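Local coordinates for leucine-rich repeat protein (Bacteroides thetaiotaomicron, PDB 4ECN) that is of unknown function but, as an extracellular leucine-rich repeat protein carrying two domains of the transthyretin clan, probably takes part in protein binding, at residues K16-T21 against E120-V125; I44-T49 against Y85-Y90; L60-N65 against G72-K77. All blocks are in the same frame, centred on the assembly; numbering follows the deposited sequence.

Overall arrangement
From the N terminus, strand 10-18 supplies the first half of contact 1, whose second half, 120-125, arrives only after the rest of the sheet has been laid down. Contact 2 closes the next loop, between strands 43-49 and 83-93, within the span of contact 1. Contact 3, between strands 54-63 and 73-81, closes the shortest loop and lies within the span of both others, so the three nest without crossing. All belong to one mixed sheet. Strands 10-18 and 73-81 are neighbours in it, as are 43-49 and 54-63, and Ile44 packs against both Leu61 of contact 3 and Leu123 of contact 1.

Contact 1 of 3, residues K16-T21 against E120-V125; sequences KLYKST and EKALTV
Tyr18 sets its CG anti to the carbonyl carbon (chi1 -75°), and the ring reaches Ala122, with CE1 3.7 Å from Ala122 CB in an oblique approach. Glu120 instead holds CG anti to its backbone N (chi1 -169°) and is extended beyond CG, as is Lys16. The two chains slant across each other, Glu120 OE1 lying beside Lys16 CD, and the salt bridge from Lys16 NZ to Glu120 OE1 is long, at 3.6 Å. The other carboxylate oxygen of Glu120 takes a hydrogen bond from Gln14. The backbones pair in parallel, joining the first strand of the sheet, 10-18, to its last, 118-124, in a domain whose family falls in the transthyretin clan. Four bonds stitch them: Lys16 N to Lys121 O, Leu123 N to Lys16 O, Tyr18 N to Leu123 O at 2.8 Å, and Val125 N to Tyr18 O at 3.0 Å. Leu17 and Leu123 lie on the face opposite Lys16, Tyr18, Ala122 and Thr124, and both are buried; Leu123 also packs on Phe15 and Tyr90. Where the strands end, Leu17 CD2 meets Val125 CG2 at 3.8 Å, and Thr124 CG2 rests 3.6 Å from Lys19 O.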
loop_
_atom_site.group_PDB
_atom_site.type_symbol
_atom_site.label_atom_id
_atom_site.label_comp_id
_atom_site.label_asym_id
_atom_site.label_seq_id
_atom_site.Cartn_x
_atom_site.Cartn_y
_atom_site.Cartn_z
ATOM N N LYS A 16 22.091 -46.459 -14.458
ATOM C CA LYS A 16 23.449 -46.229 -13.981
ATOM C C LYS A 16 23.346 -45.723 -12.530
ATOM O O LYS A 16 22.717 -44.683 -12.310
ATOM C CB LYS A 16 24.150 -45.224 -14.923
ATOM C CG LYS A 16 25.573 -45.583 -15.321
ATOM C CD LYS A 16 26.185 -44.438 -16.127
ATOM C CE LYS A 16 27.541 -44.728 -16.726
ATOM N NZ LYS A 16 28.056 -43.560 -17.492
ATOM N N LEU A 17 23.857 -46.504 -11.540
ATOM C CA LEU A 17 23.802 -46.152 -10.110
ATOM C C LEU A 17 24.852 -45.077 -9.777
ATOM O O LEU A 17 26.034 -45.242 -10.088
ATOM C CB LEU A 17 23.993 -47.392 -9.212
ATOM C CG LEU A 17 22.763 -48.305 -9.033
ATOM C CD1 LEU A 17 23.154 -49.681 -8.559
ATOM C CD2 LEU A 17 21.755 -47.709 -8.059
ATOM N N TYR A 18 24.399 -43.967 -9.179
ATOM C CA TYR A 18 25.237 -42.829 -8.816
ATOM C C TYR A 18 25.263 -42.621 -7.305
ATOM O O TYR A 18 24.312 -42.987 -6.606
ATOM C CB TYR A 18 24.747 -41.545 -9.517
ATOM C CG TYR A 18 25.099 -41.483 -10.989
ATOM C CD1 TYR A 18 24.356 -42.181 -11.936
ATOM C CD2 TYR A 18 26.151 -40.692 -11.442
ATOM C CE1 TYR A 18 24.679 -42.136 -13.293
ATOM C CE2 TYR A 18 26.471 -40.619 -12.801
ATOM C CZ TYR A 18 25.733 -41.347 -13.725
ATOM O OH TYR A 18 26.041 -41.292 -15.068
ATOM N N LYS A 19 26.369 -42.035 -6.809
ATOM C CA LYS A 19 26.597 -41.717 -5.399
ATOM C C LYS A 19 25.971 -40.351 -5.069
ATOM O O LYS A 19 25.720 -39.562 -5.986
ATOM C CB LYS A 19 28.105 -41.742 -5.082
ATOM C CG LYS A 19 28.733 -43.127 -5.213
ATOM C CD LYS A 19 30.239 -43.129 -4.967
ATOM C CE LYS A 19 30.788 -44.538 -4.896
ATOM N NZ LYS A 19 32.266 -44.555 -4.710
ATOM N N SER A 20 25.690 -40.094 -3.766
ATOM C CA SER A 20 25.063 -38.849 -3.279
ATOM C C SER A 20 26.125 -37.822 -2.782
ATOM O O SER A 20 27.232 -37.775 -3.334
ATOM C CB SER A 20 24.060 -39.156 -2.167
ATOM O OG SER A 20 24.671 -39.858 -1.098
ATOM N N THR A 21 25.762 -36.970 -1.782
ATOM C CA THR A 21 26.624 -35.917 -1.223
ATOM C C THR A 21 26.629 -35.981 0.312
ATOM O O THR A 21 27.668 -35.781 0.943
ATOM C CB THR A 21 26.163 -34.526 -1.711
ATOM O OG1 THR A 21 24.781 -34.340 -1.394
ATOM C CG2 THR A 21 26.379 -34.319 -3.210
ATOM N N GLU A 120 19.563 -43.732 -20.946
ATOM C CA GLU A 120 20.312 -44.133 -19.765
ATOM C C GLU A 120 19.864 -43.260 -18.632
ATOM O O GLU A 120 20.071 -42.043 -18.676
ATOM C CB GLU A 120 21.827 -44.076 -19.975
ATOM C CG GLU A 120 22.604 -44.736 -18.845
ATOM C CD GLU A 120 24.109 -44.704 -19.020
ATOM O OE1 GLU A 120 24.702 -43.603 -18.911
ATOM O OE2 GLU A 120 24.698 -45.788 -19.240
ATOM N N LYS A 121 19.176 -43.860 -17.651
ATOM C CA LYS A 121 18.662 -43.105 -16.512
ATOM C C LYS A 121 19.642 -43.185 -15.353
ATOM O O LYS A 121 20.169 -44.246 -15.010
ATOM C CB LYS A 121 17.257 -43.576 -16.078
ATOM C CG LYS A 121 16.576 -42.699 -15.011
ATOM C CD LYS A 121 16.050 -41.364 -15.566
ATOM C CE LYS A 121 15.579 -40.415 -14.498
ATOM N NZ LYS A 121 16.717 -39.835 -13.728
ATOM N N ALA A 122 19.895 -42.028 -14.779
ATOM C CA ALA A 122 20.749 -41.872 -13.627
ATOM C C ALA A 122 19.926 -42.036 -12.349
ATOM O O ALA A 122 18.998 -41.250 -12.079
ATOM C CB ALA A 122 21.425 -40.506 -13.668
ATOM N N LEU A 123 20.238 -43.084 -11.589
ATOM C CA LEU A 123 19.602 -43.292 -10.305
ATOM C C LEU A 123 20.598 -42.912 -9.222
ATOM O O LEU A 123 21.654 -43.537 -9.130
ATOM C CB LEU A 123 19.086 -44.734 -10.135
ATOM C CG LEU A 123 17.850 -45.135 -10.940
ATOM C CD1 LEU A 123 17.515 -46.589 -10.705
ATOM C CD2 LEU A 123 16.648 -44.260 -10.602
ATOM N N THR A 124 20.295 -41.856 -8.444
ATOM C CA THR A 124 21.182 -41.406 -7.365
ATOM C C THR A 124 20.721 -42.025 -6.036
ATOM O O THR A 124 19.588 -41.795 -5.597
ATOM C CB THR A 124 21.243 -39.873 -7.298
ATOM O OG1 THR A 124 21.719 -39.373 -8.552
ATOM C CG2 THR A 124 22.143 -39.379 -6.174
ATOM N N VAL A 125 21.606 -42.803 -5.398
ATOM C CA VAL A 125 21.304 -43.459 -4.125
ATOM C C VAL A 125 21.314 -42.401 -2.985
ATOM O O VAL A 125 22.374 -41.875 -2.620
ATOM C CB VAL A 125 22.282 -44.629 -3.847
ATOM C CG1 VAL A 125 22.081 -45.214 -2.455
ATOM C CG2 VAL A 125 22.151 -45.715 -4.905
#

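Contact 2 of 3, residues I44-T49 against Y85-Y90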
loop_
_atom_site.group_PDB
_atom_site.type_symbol
_atom_site.label_atom_id
_atom_site.label_comp_id
_atom_site.label_asym_id
_atom_site.label_seq_id
_atom_site.Cartn_x
_atom_site.Cartn_y
_atom_site.Cartn_z
ATOM N N ILE A 44 18.066 -55.307 -9.721
ATOM C CA ILE A 44 17.292 -54.099 -9.418
ATOM C C ILE A 44 15.857 -54.293 -9.937
ATOM O O ILE A 44 15.652 -54.823 -11.037
ATOM C CB ILE A 44 17.927 -52.776 -9.955
ATOM C CG1 ILE A 44 17.245 -51.536 -9.333
ATOM C CG2 ILE A 44 17.968 -52.715 -11.506
ATOM C CD1 ILE A 44 17.898 -50.226 -9.605
ATOM N N LYS A 45 14.875 -53.882 -9.130
ATOM C CA LYS A 45 13.467 -53.932 -9.508
ATOM C C LYS A 45 12.972 -52.499 -9.472
ATOM O O LYS A 45 12.740 -51.928 -8.407
ATOM C CB LYS A 45 12.646 -54.900 -8.617
ATOM C CG LYS A 45 11.179 -55.103 -9.069
ATOM C CD LYS A 45 10.474 -56.288 -8.368
ATOM C CE LYS A 45 10.163 -56.069 -6.902
ATOM N NZ LYS A 45 9.860 -57.343 -6.192
ATOM N N VAL A 46 12.907 -51.892 -10.636
ATOM C CA VAL A 46 12.483 -50.512 -10.739
ATOM C C VAL A 46 10.950 -50.498 -10.905
ATOM O O VAL A 46 10.395 -51.083 -11.847
ATOM C CB VAL A 46 13.233 -49.760 -11.872
ATOM C CG1 VAL A 46 12.811 -48.302 -11.935
ATOM C CG2 VAL A 46 14.747 -49.860 -11.691
ATOM N N VAL A 47 10.282 -49.850 -9.948
ATOM C CA VAL A 47 8.832 -49.685 -9.918
ATOM C C VAL A 47 8.495 -48.401 -10.706
ATOM O O VAL A 47 9.025 -47.329 -10.402
ATOM C CB VAL A 47 8.306 -49.666 -8.452
ATOM C CG1 VAL A 47 6.805 -49.393 -8.392
ATOM C CG2 VAL A 47 8.641 -50.967 -7.734
HETATM N N MSE A 48 7.638 -48.524 -11.726
HETATM C CA MSE A 48 7.234 -47.402 -12.582
HETATM C C MSE A 48 5.734 -47.299 -12.760
HETATM O O MSE A 48 5.017 -48.271 -12.520
HETATM C CB MSE A 48 7.847 -47.548 -13.979
HETATM C CG MSE A 48 9.325 -47.267 -14.061
HETATM SE SE MSE A 48 10.015 -48.038 -15.708
HETATM C CE MSE A 48 9.992 -49.971 -15.174
ATOM N N THR A 49 5.270 -46.138 -13.264
ATOM C CA THR A 49 3.866 -45.874 -13.586
ATOM C C THR A 49 3.774 -45.191 -14.962
ATOM O O THR A 49 4.428 -44.170 -15.188
ATOM C CB THR A 49 3.181 -45.035 -12.493
ATOM O OG1 THR A 49 3.923 -43.835 -12.287
ATOM C CG2 THR A 49 3.016 -45.781 -11.178
ATOM N N TYR A 85 7.291 -42.275 -18.460
ATOM C CA TYR A 85 7.195 -43.145 -17.287
ATOM C C TYR A 85 7.657 -42.404 -16.044
ATOM O O TYR A 85 8.592 -41.592 -16.115
ATOM C CB TYR A 85 8.051 -44.406 -17.476
ATOM C CG TYR A 85 7.600 -45.358 -18.558
ATOM C CD1 TYR A 85 7.815 -45.067 -19.902
ATOM C CD2 TYR A 85 7.116 -46.621 -18.240
ATOM C CE1 TYR A 85 7.438 -45.958 -20.905
ATOM C CE2 TYR A 85 6.764 -47.534 -19.234
ATOM C CZ TYR A 85 6.932 -47.200 -20.568
ATOM O OH TYR A 85 6.585 -48.092 -21.555
ATOM N N LYS A 86 7.032 -42.697 -14.899
ATOM C CA LYS A 86 7.437 -42.097 -13.638
ATOM C C LYS A 86 7.907 -43.212 -12.723
ATOM O O LYS A 86 7.142 -44.143 -12.474
ATOM C CB LYS A 86 6.301 -41.263 -13.005
ATOM C CG LYS A 86 6.746 -40.452 -11.772
ATOM C CD LYS A 86 5.600 -39.942 -10.879
ATOM C CE LYS A 86 4.902 -41.032 -10.089
ATOM N NZ LYS A 86 3.838 -40.480 -9.214
ATOM N N ILE A 87 9.188 -43.155 -12.290
ATOM C CA ILE A 87 9.798 -44.100 -11.342
ATOM C C ILE A 87 9.204 -43.805 -9.963
ATOM O O ILE A 87 9.193 -42.635 -9.547
ATOM C CB ILE A 87 11.359 -44.026 -11.327
ATOM C CG1 ILE A 87 11.981 -44.095 -12.730
ATOM C CG2 ILE A 87 11.971 -45.078 -10.380
ATOM C CD1 ILE A 87 13.449 -43.534 -12.785
ATOM N N VAL A 88 8.688 -44.844 -9.275
ATOM C CA VAL A 88 8.103 -44.690 -7.936
ATOM C C VAL A 88 9.215 -44.935 -6.898
ATOM O O VAL A 88 9.348 -44.186 -5.922
ATOM C CB VAL A 88 6.872 -45.606 -7.702
ATOM C CG1 VAL A 88 6.134 -45.204 -6.425
ATOM C CG2 VAL A 88 5.919 -45.554 -8.884
ATOM N N GLY A 89 10.014 -45.966 -7.166
ATOM C CA GLY A 89 11.141 -46.380 -6.347
ATOM C C GLY A 89 11.789 -47.615 -6.922
ATOM O O GLY A 89 11.353 -48.120 -7.962
ATOM N N TYR A 90 12.836 -48.105 -6.253
ATOM C CA TYR A 90 13.564 -49.279 -6.712
ATOM C C TYR A 90 14.163 -50.060 -5.545
ATOM O O TYR A 90 14.425 -49.500 -4.480
ATOM C CB TYR A 90 14.681 -48.884 -7.705
ATOM C CG TYR A 90 15.764 -47.984 -7.141
ATOM C CD1 TYR A 90 16.891 -48.519 -6.514
ATOM C CD2 TYR A 90 15.702 -46.602 -7.302
ATOM C CE1 TYR A 90 17.895 -47.692 -6.007
ATOM C CE2 TYR A 90 16.695 -45.768 -6.790
ATOM C CZ TYR A 90 17.794 -46.318 -6.154
ATOM O OH TYR A 90 18.776 -45.492 -5.670
#
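Val46 to Thr49 and Lys86 to Tyr90 form an antiparallel strand pair interrupted by a beta bulge, within the mixed sheet of a domain of the transthyretin clan. The extra residue is Val88: Val47 pairs with Gly89, but Met48 already faces Ile87, and Val88 takes up the slack with psi at -43°. Its N still bonds to Val47 O, and its CB points toward the other strand, Val88 CB lying 3.8 Å from Val47 CG1 and Val88 CG2 meeting Thr49 CG2 at 3.7 Å. Beyond the bulge Thr49 grips Lys86 O twice, with its N at 2.8 Å and with OG1 at 3.2 Å. A chi1 of 55° sets OG1 between the backbone N and the carbonyl carbon, where it reaches Lys86 O. Lys86 N returns a bond to Thr49 O. On the face of Val46, Met48 and Ile87, Val46 CG1 touches Ile87 CG2, and Ile87 packs in addition on Leu123 of strand 118-124. Met48, present as selenomethionine, makes an oblique Met-aromatic contact, its SE 5.0 Å from the centroid of the Tyr85 ring. That ring also stacks with His50, and its hydroxyl bonds to Leu81 O. At the far end from Thr49, Ile44 CD1 comes within 3.7 Å of Tyr90 CD1.

Contact 3 of 3, residues L60-N65 against G72-K77; sequences LLNAYN and GLRSDK
An antiparallel pair within the mixed sheet, strands 54-63 and 73-81, meets where a short connection brings the chain back, with Tyr64 closing over Gly72. The Tyr64 ring lies flat across the glycine: Gly72 CA sits above its centre, 3.6 Å from the centroid, a CH-pi contact. A chi1 of 59° swings CG between the backbone N and the carbonyl carbon, and the ring then extends as far as Arg74, with Tyr64 CE1 3.6 Å from Arg74 CB. Gly72 has a positive phi, which favours glycine where the chain turns a corner, and its O accepts a hydrogen bond from Tyr64 N. An alanine in place of Tyr64 would probably uncover Gly72 CA and leave Glu70 OE1 without the hydroxyl that now bonds to it. Further along, Asn62 and Arg74 form an antiparallel hydrogen-bonded pair, bonded N to O both ways. Asn62 ND2 adds a bond to Arg74 O at 3.2 Å, so that oxygen is held twice, and a nearly straight one (171°) to Asp76 OD1, also at 3.2 Å, which it meets from above the carboxylate plane. The Arg74 guanidinium lies nearly parallel to the amide, the planes 8° apart, with NH2 3.5 Å from Asn62 CB. On the other face Leu73 spans Leu61 and Ala63, its CD1 3.7 Å from Leu61 CD2 and its CD2 3.9 Å from Ala63 CB, and it also packs on Leu17 of strand 10-18.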
loop_
_atom_site.group_PDB
_atom_site.type_symbol
_atom_site.label_atom_id
_atom_site.label_comp_id
_atom_site.label_asym_id
_atom_site.label_seq_id
_atom_site.Cartn_x
_atom_site.Cartn_y
_atom_site.Cartn_z
ATOM N N LEU A 60 19.111 -57.199 -14.246
ATOM C CA LEU A 60 20.390 -57.540 -13.623
ATOM C C LEU A 60 21.352 -56.343 -13.659
ATOM O O LEU A 60 21.266 -55.488 -14.546
ATOM C CB LEU A 60 21.043 -58.761 -14.319
ATOM C CG LEU A 60 20.313 -60.110 -14.269
ATOM C CD1 LEU A 60 20.635 -60.948 -15.490
ATOM C CD2 LEU A 60 20.624 -60.868 -12.992
ATOM N N LEU A 61 22.269 -56.307 -12.688
ATOM C CA LEU A 61 23.322 -55.307 -12.556
ATOM C C LEU A 61 24.634 -55.826 -13.141
ATOM O O LEU A 61 25.062 -56.942 -12.829
ATOM C CB LEU A 61 23.521 -54.933 -11.071
ATOM C CG LEU A 61 22.852 -53.671 -10.515
ATOM C CD1 LEU A 61 21.379 -53.653 -10.776
ATOM C CD2 LEU A 61 23.093 -53.544 -9.019
ATOM N N ASN A 62 25.262 -55.019 -13.992
ATOM C CA ASN A 62 26.566 -55.303 -14.590
ATOM C C ASN A 62 27.587 -54.400 -13.899
ATOM O O ASN A 62 27.356 -53.187 -13.811
ATOM C CB ASN A 62 26.543 -55.103 -16.122
ATOM C CG ASN A 62 25.507 -55.923 -16.862
ATOM O OD1 ASN A 62 25.710 -57.104 -17.176
ATOM N ND2 ASN A 62 24.391 -55.290 -17.206
ATOM N N ALA A 63 28.680 -54.972 -13.362
ATOM C CA ALA A 63 29.662 -54.157 -12.647
ATOM C C ALA A 63 30.819 -53.708 -13.560
ATOM O O ALA A 63 31.354 -54.497 -14.344
ATOM C CB ALA A 63 30.208 -54.914 -11.449
ATOM N N TYR A 64 31.174 -52.417 -13.443
ATOM C CA TYR A 64 32.271 -51.741 -14.139
ATOM C C TYR A 64 33.137 -50.990 -13.086
ATOM O O TYR A 64 32.913 -51.164 -11.881
ATOM C CB TYR A 64 31.747 -50.798 -15.258
ATOM C CG TYR A 64 30.810 -49.696 -14.800
ATOM C CD1 TYR A 64 29.437 -49.908 -14.722
ATOM C CD2 TYR A 64 31.288 -48.421 -14.518
ATOM C CE1 TYR A 64 28.569 -48.895 -14.316
ATOM C CE2 TYR A 64 30.431 -47.400 -14.108
ATOM C CZ TYR A 64 29.069 -47.642 -14.008
ATOM O OH TYR A 64 28.211 -46.653 -13.591
ATOM N N ASN A 65 34.129 -50.184 -13.535
ATOM C CA ASN A 65 35.044 -49.444 -12.653
ATOM C C ASN A 65 34.292 -48.361 -11.830
ATOM O O ASN A 65 33.644 -47.477 -12.400
ATOM C CB ASN A 65 36.217 -48.808 -13.452
ATOM C CG ASN A 65 35.920 -47.934 -14.676
ATOM O OD1 ASN A 65 36.757 -47.823 -15.583
ATOM N ND2 ASN A 65 34.777 -47.249 -14.733
ATOM N N GLY A 72 29.493 -47.831 -9.872
ATOM C CA GLY A 72 30.052 -48.836 -10.767
ATOM C C GLY A 72 29.142 -50.020 -11.025
ATOM O O GLY A 72 29.619 -51.158 -11.080
ATOM N N LEU A 73 27.822 -49.761 -11.173
ATOM C CA LEU A 73 26.800 -50.780 -11.460
ATOM C C LEU A 73 25.829 -50.242 -12.509
ATOM O O LEU A 73 25.279 -49.150 -12.325
ATOM C CB LEU A 73 26.049 -51.230 -10.191
ATOM C CG LEU A 73 26.856 -51.991 -9.123
ATOM C CD1 LEU A 73 26.205 -51.877 -7.758
ATOM C CD2 LEU A 73 27.119 -53.451 -9.526
ATOM N N ARG A 74 25.681 -50.988 -13.640
ATOM C CA ARG A 74 24.841 -50.634 -14.790
ATOM C C ARG A 74 23.830 -51.747 -15.086
ATOM O O ARG A 74 24.171 -52.922 -15.070
ATOM C CB ARG A 74 25.708 -50.350 -16.030
ATOM C CG ARG A 74 24.929 -49.892 -17.272
ATOM C CD ARG A 74 25.747 -49.977 -18.554
ATOM N NE ARG A 74 26.469 -51.252 -18.680
ATOM C CZ ARG A 74 25.948 -52.386 -19.147
ATOM N NH1 ARG A 74 24.682 -52.429 -19.552
ATOM N NH2 ARG A 74 26.686 -53.488 -19.204
ATOM N N SER A 75 22.591 -51.354 -15.383
ATOM C CA SER A 75 21.467 -52.243 -15.658
ATOM C C SER A 75 21.422 -52.732 -17.112
ATOM O O SER A 75 21.809 -52.000 -18.033
ATOM C CB SER A 75 20.165 -51.510 -15.348
ATOM O OG SER A 75 19.009 -52.200 -15.787
ATOM N N ASP A 76 20.878 -53.960 -17.305
ATOM C CA ASP A 76 20.600 -54.566 -18.611
ATOM C C ASP A 76 19.558 -53.725 -19.372
ATOM O O ASP A 76 18.790 -52.993 -18.735
ATOM C CB ASP A 76 20.076 -56.019 -18.441
ATOM C CG ASP A 76 21.065 -57.147 -18.146
ATOM O OD1 ASP A 76 22.195 -57.105 -18.683
ATOM O OD2 ASP A 76 20.647 -58.152 -17.523
ATOM N N LYS A 77 19.514 -53.827 -20.716
ATOM C CA LYS A 77 18.517 -53.104 -21.521
ATOM C C LYS A 77 17.104 -53.535 -21.144
ATOM O O LYS A 77 16.855 -54.727 -20.949
ATOM C CB LYS A 77 18.727 -53.334 -23.035
ATOM C CG LYS A 77 19.592 -52.332 -23.793
ATOM C CD LYS A 77 19.578 -52.700 -25.300
ATOM C CE LYS A 77 20.280 -51.701 -26.200
ATOM N NZ LYS A 77 20.030 -51.968 -27.646
#